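Local coordinates for protein gamma-glutamyl-gamma-aminobutyraldehyde dehydrogenase (Burkholderia cenocepacia, PDB 4LIH) that probably oxidises gamma-glutamyl-gamma-aminobutyraldehyde, and perhaps other aldehydes, to the carboxylic acid with NAD(P)+ as electron acceptor, at residues A[45-50]-A[203-208]; A[93-98]-A[141-146]; A[112-117]-A[339-344]; A[133-138]-A[186-191]. All blocks are in the same frame, centred on the assembly; numbering follows the deposited sequence.

Contact 1. Residues A[45-50]-A[203-208]; sequences FDCVSP and KSPLTA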
loop_
_atom_site.group_PDB
_atom_site.type_symbol
_atom_site.label_atom_id
_atom_site.label_comp_id
_atom_site.label_asym_id
_atom_site.label_seq_id
_atom_site.Cartn_x
_atom_site.Cartn_y
_atom_site.Cartn_z
ATOM N N PHE A 45 2.637 -42.017 -23.341
ATOM C CA PHE A 45 1.514 -41.740 -24.217
ATOM C C PHE A 45 2.033 -41.085 -25.493
ATOM O O PHE A 45 3.139 -40.544 -25.496
ATOM C CB PHE A 45 0.455 -40.897 -23.519
ATOM C CG PHE A 45 0.842 -39.459 -23.226
ATOM C CD1 PHE A 45 0.635 -38.465 -24.162
ATOM C CD2 PHE A 45 1.290 -39.089 -21.971
ATOM C CE1 PHE A 45 0.923 -37.138 -23.864
ATOM C CE2 PHE A 45 1.616 -37.773 -21.680
ATOM C CZ PHE A 45 1.434 -36.792 -22.630
ATOM N N ASP A 46 1.271 -41.217 -26.576
ATOM C CA ASP A 46 1.602 -40.596 -27.869
ATOM C C ASP A 46 1.091 -39.168 -27.889
ATOM O O ASP A 46 -0.115 -38.891 -27.743
ATOM C CB ASP A 46 0.983 -41.338 -29.055
ATOM C CG ASP A 46 1.645 -42.673 -29.344
ATOM O OD1 ASP A 46 2.703 -43.037 -28.775
ATOM O OD2 ASP A 46 1.084 -43.348 -30.200
ATOM N N CYS A 47 2.031 -38.258 -28.061
ATOM C CA CYS A 47 1.738 -36.859 -28.215
ATOM C C CYS A 47 1.452 -36.550 -29.674
ATOM O O CYS A 47 2.366 -36.540 -30.540
ATOM C CB CYS A 47 2.911 -36.071 -27.719
ATOM S SG CYS A 47 2.779 -34.276 -27.888
ATOM N N VAL A 48 0.170 -36.314 -29.939
ATOM C CA VAL A 48 -0.356 -36.176 -31.299
ATOM C C VAL A 48 -0.630 -34.711 -31.633
ATOM O O VAL A 48 -1.024 -33.934 -30.774
ATOM C CB VAL A 48 -1.668 -36.976 -31.472
ATOM C CG1 VAL A 48 -2.186 -36.888 -32.900
ATOM C CG2 VAL A 48 -1.459 -38.424 -31.092
ATOM N N SER A 49 -0.323 -34.319 -32.863
ATOM C CA SER A 49 -0.543 -32.968 -33.324
ATOM C C SER A 49 -1.943 -32.808 -33.894
ATOM O O SER A 49 -2.360 -33.590 -34.745
ATOM C CB SER A 49 0.455 -32.637 -34.423
ATOM O OG SER A 49 0.380 -31.277 -34.765
ATOM N N PRO A 50 -2.639 -31.749 -33.488
ATOM C CA PRO A 50 -3.937 -31.415 -34.051
ATOM C C PRO A 50 -3.914 -30.953 -35.502
ATOM O O PRO A 50 -4.954 -30.914 -36.149
ATOM C CB PRO A 50 -4.431 -30.250 -33.182
ATOM C CG PRO A 50 -3.500 -30.125 -32.029
ATOM C CD PRO A 50 -2.283 -30.931 -32.309
ATOM N N LYS A 203 -2.854 -33.298 -23.416
ATOM C CA LYS A 203 -3.012 -32.729 -24.732
ATOM C C LYS A 203 -1.922 -31.701 -25.111
ATOM O O LYS A 203 -1.879 -31.266 -26.264
ATOM C CB LYS A 203 -4.379 -32.081 -24.885
ATOM C CG LYS A 203 -5.560 -33.016 -24.733
ATOM C CD LYS A 203 -6.874 -32.378 -25.165
ATOM C CE LYS A 203 -8.083 -32.812 -24.305
ATOM N NZ LYS A 203 -8.537 -34.184 -24.609
ATOM N N SER A 204 -1.067 -31.306 -24.162
ATOM C CA SER A 204 -0.028 -30.317 -24.472
ATOM C C SER A 204 1.141 -30.330 -23.486
ATOM O O SER A 204 1.328 -29.388 -22.736
ATOM C CB SER A 204 -0.664 -28.926 -24.435
ATOM O OG SER A 204 -1.292 -28.698 -23.187
ATOM N N PRO A 205 1.910 -31.399 -23.462
ATOM C CA PRO A 205 2.983 -31.524 -22.524
ATOM C C PRO A 205 4.297 -30.848 -22.902
ATOM O O PRO A 205 5.157 -30.722 -22.027
ATOM C CB PRO A 205 3.217 -33.036 -22.522
ATOM C CG PRO A 205 2.967 -33.403 -23.936
ATOM C CD PRO A 205 1.739 -32.647 -24.246
ATOM N N LEU A 206 4.506 -30.548 -24.190
ATOM C CA LEU A 206 5.885 -30.304 -24.687
ATOM C C LEU A 206 6.614 -29.039 -24.170
ATOM O O LEU A 206 7.804 -29.122 -23.781
ATOM C CB LEU A 206 5.953 -30.352 -26.233
ATOM C CG LEU A 206 5.451 -31.674 -26.888
ATOM C CD1 LEU A 206 5.604 -31.650 -28.396
ATOM C CD2 LEU A 206 6.194 -32.843 -26.287
ATOM N N THR A 207 5.959 -27.887 -24.204
ATOM C CA THR A 207 6.625 -26.653 -23.754
ATOM C C THR A 207 6.924 -26.691 -22.258
ATOM O O THR A 207 7.935 -26.156 -21.829
ATOM C CB THR A 207 5.903 -25.342 -24.176
ATOM O OG1 THR A 207 4.529 -25.323 -23.739
ATOM C CG2 THR A 207 5.982 -25.168 -25.664
ATOM N N ALA A 208 6.050 -27.325 -21.473
ATOM C CA ALA A 208 6.275 -27.490 -20.047
ATOM C C ALA A 208 7.595 -28.206 -19.819
ATOM O O ALA A 208 8.452 -27.760 -19.045
ATOM C CB ALA A 208 5.150 -28.309 -19.426
#
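The phenyl ring of F45 and the pyrrolidine ring of P205 approach from opposite directions, and F45 CZ meets P205 CG obliquely at 3.9 Å, so the two rings do not stack. With chi1 at 70°, F45 CG lies between its backbone N and carbonyl carbon, and the ring is carried across to the proline. Beside this pair, C47 SG settles against the branched end of L206, 3.9 Å from L206 CG and almost as near to both methyls. The same sulfur also lies 4.1 Å from P205 CG, so one small thiol fills the angle between the two apolar residues. Its reach comes from an extended first torsion (chi1 177°), which sets SG anti to the backbone N.

F45 and C47 alternate with D46 along strand 44-48, which is hairpinned to strand 55-60. They turn inward, while D46 forms a salt bridge with K58. L206 belongs to helix 206-218, P205 precedes it in the chain, and D116 accepts the backbone N-H of L206. Cysteine suits the centre because it is slim yet polarisable. No hydrogen bond crosses from 45-50 to 203-208: between these two segments the attraction comes from dispersion forces and from the removal of apolar surface from water.

Contact 2. Residues A[93-98]-A[141-146]; sequences AVLLRW and EAIDKV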
loop_
_atom_site.group_PDB
_atom_site.type_symbol
_atom_site.label_atom_id
_atom_site.label_comp_id
_atom_site.label_asym_id
_atom_site.label_seq_id
_atom_site.Cartn_x
_atom_site.Cartn_y
_atom_site.Cartn_z
ATOM N N ALA A 93 17.524 -12.712 -9.971
ATOM C CA ALA A 93 18.531 -12.872 -11.017
ATOM C C ALA A 93 18.359 -14.224 -11.743
ATOM O O ALA A 93 18.396 -14.264 -12.965
ATOM C CB ALA A 93 19.945 -12.727 -10.472
ATOM N N VAL A 94 18.133 -15.299 -11.001
ATOM C CA VAL A 94 17.876 -16.619 -11.621
ATOM C C VAL A 94 16.630 -16.610 -12.514
ATOM O O VAL A 94 16.687 -17.069 -13.635
ATOM C CB VAL A 94 17.813 -17.738 -10.570
ATOM C CG1 VAL A 94 17.365 -19.059 -11.166
ATOM C CG2 VAL A 94 19.167 -17.889 -9.893
ATOM N N LEU A 95 15.520 -16.067 -12.023
ATOM C CA LEU A 95 14.303 -16.032 -12.809
ATOM C C LEU A 95 14.456 -15.176 -14.078
ATOM O O LEU A 95 14.000 -15.569 -15.138
ATOM C CB LEU A 95 13.099 -15.592 -11.960
ATOM C CG LEU A 95 12.751 -16.539 -10.818
ATOM C CD1 LEU A 95 11.791 -15.824 -9.863
ATOM C CD2 LEU A 95 12.151 -17.843 -11.345
ATOM N N LEU A 96 15.109 -14.025 -13.981
ATOM C CA LEU A 96 15.457 -13.267 -15.178
ATOM C C LEU A 96 16.266 -14.089 -16.200
ATOM O O LEU A 96 15.995 -14.019 -17.419
ATOM C CB LEU A 96 16.185 -11.941 -14.821
ATOM C CG LEU A 96 15.324 -10.885 -14.122
ATOM C CD1 LEU A 96 16.123 -9.570 -13.902
ATOM C CD2 LEU A 96 14.145 -10.629 -14.966
ATOM N N ARG A 97 17.251 -14.860 -15.737
ATOM C CA ARG A 97 18.023 -15.666 -16.652
ATOM C C ARG A 97 17.159 -16.730 -17.356
ATOM O O ARG A 97 17.363 -17.043 -18.507
ATOM C CB ARG A 97 19.196 -16.327 -15.928
ATOM C CG ARG A 97 20.027 -17.258 -16.782
ATOM C CD ARG A 97 20.695 -16.494 -17.896
ATOM N NE ARG A 97 21.455 -17.351 -18.801
ATOM C CZ ARG A 97 21.601 -17.127 -20.098
ATOM N NH1 ARG A 97 21.022 -16.092 -20.669
ATOM N NH2 ARG A 97 22.298 -17.977 -20.835
ATOM N N TRP A 98 16.183 -17.280 -16.651
ATOM C CA TRP A 98 15.326 -18.321 -17.224
ATOM C C TRP A 98 14.457 -17.729 -18.322
ATOM O O TRP A 98 14.372 -18.268 -19.435
ATOM C CB TRP A 98 14.477 -18.927 -16.115
ATOM C CG TRP A 98 13.582 -20.039 -16.490
ATOM C CD1 TRP A 98 13.717 -20.921 -17.512
ATOM C CD2 TRP A 98 12.443 -20.446 -15.745
ATOM N NE1 TRP A 98 12.708 -21.864 -17.452
ATOM C CE2 TRP A 98 11.884 -21.552 -16.400
ATOM C CE3 TRP A 98 11.811 -19.935 -14.611
ATOM C CZ2 TRP A 98 10.761 -22.208 -15.919
ATOM C CZ3 TRP A 98 10.672 -20.575 -14.155
ATOM C CH2 TRP A 98 10.178 -21.706 -14.796
ATOM N N GLU A 141 10.974 -9.289 -11.059
ATOM C CA GLU A 141 11.254 -7.867 -10.812
ATOM C C GLU A 141 10.456 -7.324 -9.619
ATOM O O GLU A 141 10.794 -6.298 -9.069
ATOM C CB GLU A 141 10.888 -7.058 -12.055
ATOM C CG GLU A 141 11.851 -7.186 -13.219
ATOM C CD GLU A 141 11.354 -6.472 -14.480
ATOM O OE1 GLU A 141 10.169 -6.124 -14.554
ATOM O OE2 GLU A 141 12.145 -6.211 -15.409
ATOM N N ALA A 142 9.367 -7.986 -9.253
ATOM C CA ALA A 142 8.571 -7.557 -8.087
ATOM C C ALA A 142 9.121 -8.031 -6.737
ATOM O O ALA A 142 8.791 -7.425 -5.713
ATOM C CB ALA A 142 7.152 -8.029 -8.262
ATOM N N ILE A 143 9.939 -9.085 -6.736
ATOM C CA ILE A 143 10.407 -9.761 -5.516
ATOM C C ILE A 143 11.036 -8.825 -4.520
ATOM O O ILE A 143 10.923 -9.037 -3.275
ATOM C CB ILE A 143 11.520 -10.846 -5.790
ATOM C CG1 ILE A 143 10.968 -12.092 -6.463
ATOM C CG2 ILE A 143 12.140 -11.346 -4.478
ATOM C CD1 ILE A 143 12.088 -12.999 -6.978
ATOM N N ASP A 144 11.765 -7.839 -5.033
ATOM C CA ASP A 144 12.558 -6.931 -4.154
ATOM C C ASP A 144 11.999 -5.530 -4.091
ATOM O O ASP A 144 12.727 -4.605 -3.728
ATOM C CB ASP A 144 14.061 -6.973 -4.515
ATOM C CG ASP A 144 14.390 -6.422 -5.902
ATOM O OD1 ASP A 144 13.496 -6.303 -6.742
ATOM O OD2 ASP A 144 15.587 -6.082 -6.152
ATOM N N LYS A 145 10.687 -5.369 -4.419
ATOM C CA LYS A 145 10.037 -4.059 -4.412
ATOM C C LYS A 145 8.918 -3.923 -3.358
ATOM O O LYS A 145 8.519 -2.800 -2.988
ATOM C CB LYS A 145 9.423 -3.715 -5.785
ATOM C CG LYS A 145 10.314 -3.884 -7.016
ATOM C CD LYS A 145 11.502 -2.995 -6.981
ATOM C CE LYS A 145 12.362 -3.077 -8.237
ATOM N NZ LYS A 145 12.826 -4.450 -8.500
ATOM N N VAL A 146 8.401 -5.043 -2.921
ATOM C CA VAL A 146 7.288 -5.047 -2.012
ATOM C C VAL A 146 7.540 -5.950 -0.830
ATOM O O VAL A 146 8.097 -7.049 -0.933
ATOM C CB VAL A 146 5.988 -5.460 -2.716
ATOM C CG1 VAL A 146 5.677 -4.474 -3.830
ATOM C CG2 VAL A 146 6.049 -6.876 -3.193
#
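K145 NZ is gripped from several sides in the turn whose neighbours I143 and E141 meet L95 and L96 of helix 88-104. Its shortest bond is the salt bridge to D144 OD1, at 2.6 Å, where the ammonium approaches on the syn side, 28° out of the carboxylate plane. A second bond joins K145 NZ to E141 O at 2.8 Å and lies in the carbonyl plane. The lysine reaches back over its own turn, helped by folded chi1 (-50°) and chi2 (-62°), with a further bend at the end of the chain. A third partner is E141 OE1 of the second subunit.

The contact across the segments is apolar and light. L95 and I143 cross at about a right angle and touch through their outermost methyls, L95 CD1 to I143 CD1 at 4.0 Å. The next residue round the helix, L96, brings CD2 within 4.5 Å of E141 CG, the aliphatic part of the glutamate. Leucine and isoleucine suit this place because their branched ends give apolar surface where helix 88-104 meets the segment 141-146; L95 also rests on V136 and A140 of helix 121-142. E141 is amphipathic in use: its methylene faces L96, while OE1 is paired with K92 and K145 of the second subunit.

Since D144 OD2 is also paired, with K92 of the same chain, acidic and basic groups alternate here. Such a network would be expected to favour charged forms of these buried side chains, and it ties this turn to the subunit interface.

Contact 3. Residues A[112-117]-A[339-344]; sequences LETLDA and GNPLDP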
loop_
_atom_site.group_PDB
_atom_site.type_symbol
_atom_site.label_atom_id
_atom_site.label_comp_id
_atom_site.label_asym_id
_atom_site.label_seq_id
_atom_site.Cartn_x
_atom_site.Cartn_y
_atom_site.Cartn_z
ATOM N N LEU A 112 7.086 -25.769 -30.860
ATOM C CA LEU A 112 6.573 -26.835 -30.020
ATOM C C LEU A 112 5.110 -26.608 -29.645
ATOM O O LEU A 112 4.315 -27.544 -29.758
ATOM C CB LEU A 112 7.397 -26.976 -28.739
ATOM C CG LEU A 112 8.782 -27.528 -28.899
ATOM C CD1 LEU A 112 9.552 -27.311 -27.606
ATOM C CD2 LEU A 112 8.691 -29.025 -29.216
ATOM N N GLU A 113 4.766 -25.379 -29.240
ATOM C CA GLU A 113 3.395 -25.023 -28.849
ATOM C C GLU A 113 2.396 -25.156 -29.990
ATOM O O GLU A 113 1.264 -25.580 -29.768
ATOM C CB GLU A 113 3.331 -23.564 -28.315
ATOM C CG GLU A 113 2.090 -23.206 -27.472
ATOM C CD GLU A 113 2.253 -23.651 -26.030
ATOM O OE1 GLU A 113 2.836 -24.714 -25.783
ATOM O OE2 GLU A 113 1.877 -22.914 -25.130
ATOM N N THR A 114 2.814 -24.725 -31.178
ATOM C CA THR A 114 1.991 -24.747 -32.403
ATOM C C THR A 114 1.798 -26.207 -32.856
ATOM O O THR A 114 0.694 -26.597 -33.175
ATOM C CB THR A 114 2.644 -23.906 -33.533
ATOM O OG1 THR A 114 2.520 -22.498 -33.247
ATOM C CG2 THR A 114 2.036 -24.211 -34.891
ATOM N N LEU A 115 2.867 -27.010 -32.825
ATOM C CA LEU A 115 2.726 -28.450 -33.124
ATOM C C LEU A 115 1.845 -29.225 -32.162
ATOM O O LEU A 115 1.034 -30.042 -32.588
ATOM C CB LEU A 115 4.100 -29.135 -33.158
ATOM C CG LEU A 115 4.999 -28.650 -34.282
ATOM C CD1 LEU A 115 6.434 -29.162 -34.050
ATOM C CD2 LEU A 115 4.462 -29.072 -35.635
ATOM N N ASP A 116 2.018 -28.947 -30.871
ATOM C CA ASP A 116 1.402 -29.687 -29.772
ATOM C C ASP A 116 -0.101 -29.382 -29.666
ATOM O O ASP A 116 -0.924 -30.283 -29.472
ATOM C CB ASP A 116 2.153 -29.292 -28.471
ATOM C CG ASP A 116 2.031 -30.317 -27.345
ATOM O OD1 ASP A 116 1.473 -31.410 -27.604
ATOM O OD2 ASP A 116 2.513 -30.030 -26.198
ATOM N N ALA A 117 -0.457 -28.105 -29.821
ATOM C CA ALA A 117 -1.809 -27.650 -29.450
ATOM C C ALA A 117 -2.601 -27.040 -30.606
ATOM O O ALA A 117 -3.749 -26.690 -30.404
ATOM C CB ALA A 117 -1.704 -26.652 -28.313
ATOM N N GLY A 339 -6.753 -22.647 -41.168
ATOM C CA GLY A 339 -5.652 -23.000 -42.062
ATOM C C GLY A 339 -4.580 -23.675 -41.249
ATOM O O GLY A 339 -4.742 -23.862 -40.027
ATOM N N ASN A 340 -3.490 -24.036 -41.924
ATOM C CA ASN A 340 -2.328 -24.669 -41.290
ATOM C C ASN A 340 -1.719 -23.699 -40.278
ATOM O O ASN A 340 -1.247 -22.619 -40.653
ATOM C CB ASN A 340 -1.274 -25.064 -42.344
ATOM C CG ASN A 340 -0.160 -25.951 -41.777
ATOM O OD1 ASN A 340 0.110 -25.963 -40.583
ATOM N ND2 ASN A 340 0.493 -26.718 -42.661
ATOM N N PRO A 341 -1.674 -24.094 -38.996
ATOM C CA PRO A 341 -1.109 -23.117 -38.062
ATOM C C PRO A 341 0.402 -22.897 -38.205
ATOM O O PRO A 341 0.891 -21.922 -37.665
ATOM C CB PRO A 341 -1.461 -23.682 -36.693
ATOM C CG PRO A 341 -1.668 -25.112 -36.899
ATOM C CD PRO A 341 -2.166 -25.296 -38.295
ATOM N N LEU A 342 1.106 -23.743 -38.979
ATOM C CA LEU A 342 2.506 -23.515 -39.303
ATOM C C LEU A 342 2.726 -22.350 -40.268
ATOM O O LEU A 342 3.874 -21.901 -40.436
ATOM C CB LEU A 342 3.169 -24.780 -39.865
ATOM C CG LEU A 342 3.385 -25.906 -38.851
ATOM C CD1 LEU A 342 3.890 -27.167 -39.538
ATOM C CD2 LEU A 342 4.336 -25.463 -37.745
ATOM N N ASP A 343 1.624 -21.862 -40.863
ATOM C CA ASP A 343 1.643 -20.745 -41.798
ATOM C C ASP A 343 1.441 -19.433 -41.040
ATOM O O ASP A 343 0.394 -19.235 -40.395
ATOM C CB ASP A 343 0.519 -20.938 -42.830
ATOM C CG ASP A 343 0.505 -19.863 -43.922
ATOM O OD1 ASP A 343 0.957 -18.709 -43.709
ATOM O OD2 ASP A 343 -0.027 -20.202 -44.990
ATOM N N PRO A 344 2.421 -18.527 -41.117
ATOM C CA PRO A 344 2.328 -17.273 -40.347
ATOM C C PRO A 344 1.199 -16.331 -40.705
ATOM O O PRO A 344 0.956 -15.412 -39.939
ATOM C CB PRO A 344 3.685 -16.571 -40.577
ATOM C CG PRO A 344 4.541 -17.530 -41.302
ATOM C CD PRO A 344 3.738 -18.711 -41.759
#
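T114 makes the tight part of this contact and L115 the looser one, both from helix 106-117. The methyl of T114 presses into the turn at 339-344: T114 CG2 is 3.8 Å from P341 O and also rests on the ring, 4.0 Å from P341 CB. The same methyl touches one branch of the following leucine, with T114 CG2 and L342 CD2 3.9 Å apart. Threonine suits the spot by dividing its two branches. A chi1 of -73° turns OG1 to the side of the backbone N, where it bonds to K119 O and to T124 OG1, and leaves CG2 anti to that N, aimed at the turn. L115 adds less, meeting the leucine methyl to methyl with L115 CD2 4.2 Å from L342 CD2.

The opposing segment, in the loop between helices 319-333 and 354-370, contains a type I beta turn from N340 to D343, closed by D343 N to N340 O at 3.0 Å and combined with an Asx turn in which L342 N donates to N340 OD1 at 2.9 Å. That second bond is fairly straight at the hydrogen (161°), although the donor stands above the carbonyl plane of the amide, 45° out of it. Proline fits the second position of such a turn because its ring already fixes phi near the required value.

P341 and L342 are buried, whereas N340, D343 and P344 are partly exposed. L342, D343 and P344 all touch L14 of helix 14-23, and D343 OD1 bonds with the hydroxyl of S345.

Contact 4. Residues A[133-138]-A[186-191]; sequences AYCVEW and FGPALA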
loop_
_atom_site.group_PDB
_atom_site.type_symbol
_atom_site.label_atom_id
_atom_site.label_comp_id
_atom_site.label_asym_id
_atom_site.label_seq_id
_atom_site.Cartn_x
_atom_site.Cartn_y
_atom_site.Cartn_z
ATOM N N ALA A 133 7.435 -15.366 -20.748
ATOM C CA ALA A 133 8.713 -14.801 -20.365
ATOM C C ALA A 133 8.430 -13.509 -19.575
ATOM O O ALA A 133 8.987 -13.347 -18.520
ATOM C CB ALA A 133 9.567 -14.516 -21.564
ATOM N N TYR A 134 7.443 -12.709 -20.046
ATOM C CA TYR A 134 7.041 -11.441 -19.363
ATOM C C TYR A 134 6.502 -11.737 -17.997
ATOM O O TYR A 134 6.859 -11.084 -17.022
ATOM C CB TYR A 134 6.075 -10.644 -20.204
ATOM C CG TYR A 134 5.253 -9.519 -19.512
ATOM C CD1 TYR A 134 5.861 -8.421 -18.909
ATOM C CD2 TYR A 134 3.871 -9.522 -19.583
ATOM C CE1 TYR A 134 5.139 -7.400 -18.317
ATOM C CE2 TYR A 134 3.121 -8.495 -19.023
ATOM C CZ TYR A 134 3.734 -7.437 -18.402
ATOM O OH TYR A 134 2.944 -6.440 -17.846
ATOM N N CYS A 135 5.717 -12.813 -17.889
ATOM C CA CYS A 135 5.183 -13.161 -16.586
ATOM C C CYS A 135 6.295 -13.516 -15.584
ATOM O O CYS A 135 6.329 -12.998 -14.458
ATOM C CB CYS A 135 4.140 -14.256 -16.707
ATOM S SG CYS A 135 3.432 -14.777 -15.137
ATOM N N VAL A 136 7.236 -14.343 -16.000
ATOM C CA VAL A 136 8.351 -14.695 -15.153
ATOM C C VAL A 136 9.180 -13.434 -14.786
ATOM O O VAL A 136 9.553 -13.227 -13.629
ATOM C CB VAL A 136 9.220 -15.747 -15.826
ATOM C CG1 VAL A 136 10.509 -15.954 -15.027
ATOM C CG2 VAL A 136 8.429 -17.052 -15.943
ATOM N N GLU A 137 9.476 -12.604 -15.766
ATOM C CA GLU A 137 10.256 -11.410 -15.524
ATOM C C GLU A 137 9.615 -10.445 -14.548
ATOM O O GLU A 137 10.306 -9.811 -13.705
ATOM C CB GLU A 137 10.528 -10.658 -16.850
ATOM C CG GLU A 137 11.470 -11.380 -17.822
ATOM C CD GLU A 137 11.315 -10.966 -19.281
ATOM O OE1 GLU A 137 10.394 -10.232 -19.701
ATOM O OE2 GLU A 137 12.135 -11.421 -20.067
ATOM N N TRP A 138 8.300 -10.280 -14.680
ATOM C CA TRP A 138 7.566 -9.284 -13.873
ATOM C C TRP A 138 7.550 -9.749 -12.422
ATOM O O TRP A 138 7.867 -8.994 -11.514
ATOM C CB TRP A 138 6.157 -9.124 -14.418
ATOM C CG TRP A 138 5.382 -7.941 -13.937
ATOM C CD1 TRP A 138 5.306 -6.719 -14.530
ATOM C CD2 TRP A 138 4.542 -7.884 -12.792
ATOM N NE1 TRP A 138 4.487 -5.873 -13.799
ATOM C CE2 TRP A 138 3.970 -6.574 -12.748
ATOM C CE3 TRP A 138 4.234 -8.789 -11.780
ATOM C CZ2 TRP A 138 3.112 -6.153 -11.721
ATOM C CZ3 TRP A 138 3.328 -8.382 -10.765
ATOM C CH2 TRP A 138 2.785 -7.055 -10.765
ATOM N N PHE A 186 3.626 -20.796 -12.368
ATOM C CA PHE A 186 4.981 -20.969 -11.820
ATOM C C PHE A 186 5.775 -19.664 -11.644
ATOM O O PHE A 186 6.721 -19.620 -10.863
ATOM C CB PHE A 186 5.784 -22.046 -12.588
ATOM C CG PHE A 186 6.117 -21.721 -14.027
ATOM C CD1 PHE A 186 6.944 -20.651 -14.366
ATOM C CD2 PHE A 186 5.713 -22.573 -15.050
ATOM C CE1 PHE A 186 7.267 -20.410 -15.682
ATOM C CE2 PHE A 186 6.045 -22.333 -16.367
ATOM C CZ PHE A 186 6.836 -21.261 -16.690
ATOM N N GLY A 187 5.458 -18.663 -12.432
ATOM C CA GLY A 187 6.072 -17.318 -12.294
ATOM C C GLY A 187 5.919 -16.764 -10.898
ATOM O O GLY A 187 6.903 -16.592 -10.165
ATOM N N PRO A 188 4.674 -16.565 -10.466
ATOM C CA PRO A 188 4.548 -16.099 -9.064
ATOM C C PRO A 188 4.928 -17.139 -7.990
ATOM O O PRO A 188 5.500 -16.789 -6.950
ATOM C CB PRO A 188 3.069 -15.763 -8.956
ATOM C CG PRO A 188 2.385 -16.479 -10.085
ATOM C CD PRO A 188 3.397 -16.487 -11.206
ATOM N N ALA A 189 4.556 -18.411 -8.191
ATOM C CA ALA A 189 4.856 -19.401 -7.141
ATOM C C ALA A 189 6.370 -19.457 -6.869
ATOM O O ALA A 189 6.770 -19.528 -5.718
ATOM C CB ALA A 189 4.316 -20.791 -7.487
ATOM N N LEU A 190 7.187 -19.453 -7.924
ATOM C CA LEU A 190 8.643 -19.613 -7.763
ATOM C C LEU A 190 9.248 -18.337 -7.232
ATOM O O LEU A 190 10.180 -18.370 -6.477
ATOM C CB LEU A 190 9.325 -19.981 -9.078
ATOM C CG LEU A 190 9.071 -21.417 -9.510
ATOM C CD1 LEU A 190 9.469 -21.571 -10.957
ATOM C CD2 LEU A 190 9.787 -22.434 -8.593
ATOM N N ALA A 191 8.694 -17.199 -7.629
ATOM C CA ALA A 191 9.268 -15.932 -7.187
ATOM C C ALA A 191 9.170 -15.863 -5.676
ATOM O O ALA A 191 10.076 -15.362 -5.010
ATOM C CB ALA A 191 8.528 -14.801 -7.852
HETATM O O HOH W 1 9.221 -15.704 -11.787
#
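Helix 178-191, which links the parallel strands 157-172 and 195-199 in a beta-alpha-beta unit of the probable nucleotide-binding domain, packs here against helix 121-142. The two segments run nearly parallel, 23° apart, with axes 8.3 Å from each other. Glycine suits this crossing because it has no side chain: the backbones come close, with the CA atoms of V136 and G187 only 4.5 Å apart. To one side of this near-touch, V136 CG2 meets the edge of the F186 ring close to its plane, 3.6 Å from F186 CE1. F186 has chi1 at 66°, which turns the ring so that its CE1 edge faces the valine methyl. The beta-branched valine gives a compact methyl for that edge. C135 SG makes a looser contact, 4.3 Å from P188 CD.

A water joins the two backbones, donating to V136 O at 3.1 Å and to G187 O at 3.0 Å. G187 O is thereby gripped twice, since A191 N also bonds to it within the helix. The helix is kinked at P188, whose nitrogen has no hydrogen to give to the preceding turn. P188 lies about 10 Å, side chain to side chain, from E274, the predicted active-site residue.

Around the pair, W98 of helix 88-104 stacks on the ring of F186, which F225 meets edge-to-face, while A189 and L190 cover V196 of strand 195-199 on the sheet side of the helix.

The four contacts form two clusters. Contacts 1 and 3, centres about 12 Å apart, are joined through helix 106-117, whose L115 and E113 bond to S49 and T207. Contacts 2 and 4, centres about 8 Å apart, share helix 121-142 and reach the second subunit. Between clusters, centres are about 23 to 31 Å apart. Helices 88-104, 106-117 and 121-142 follow one another in the chain, the middle one serving contact 3 and the outer two contact 2. Contacts 2 and 4 alternate in sequence inside the loop closed by contact 1; contact 3 crosses contacts 1 and 2 and encloses contact 4. The three helices pack with helices 178-191 and 206-218, which precede and follow strand 195-199.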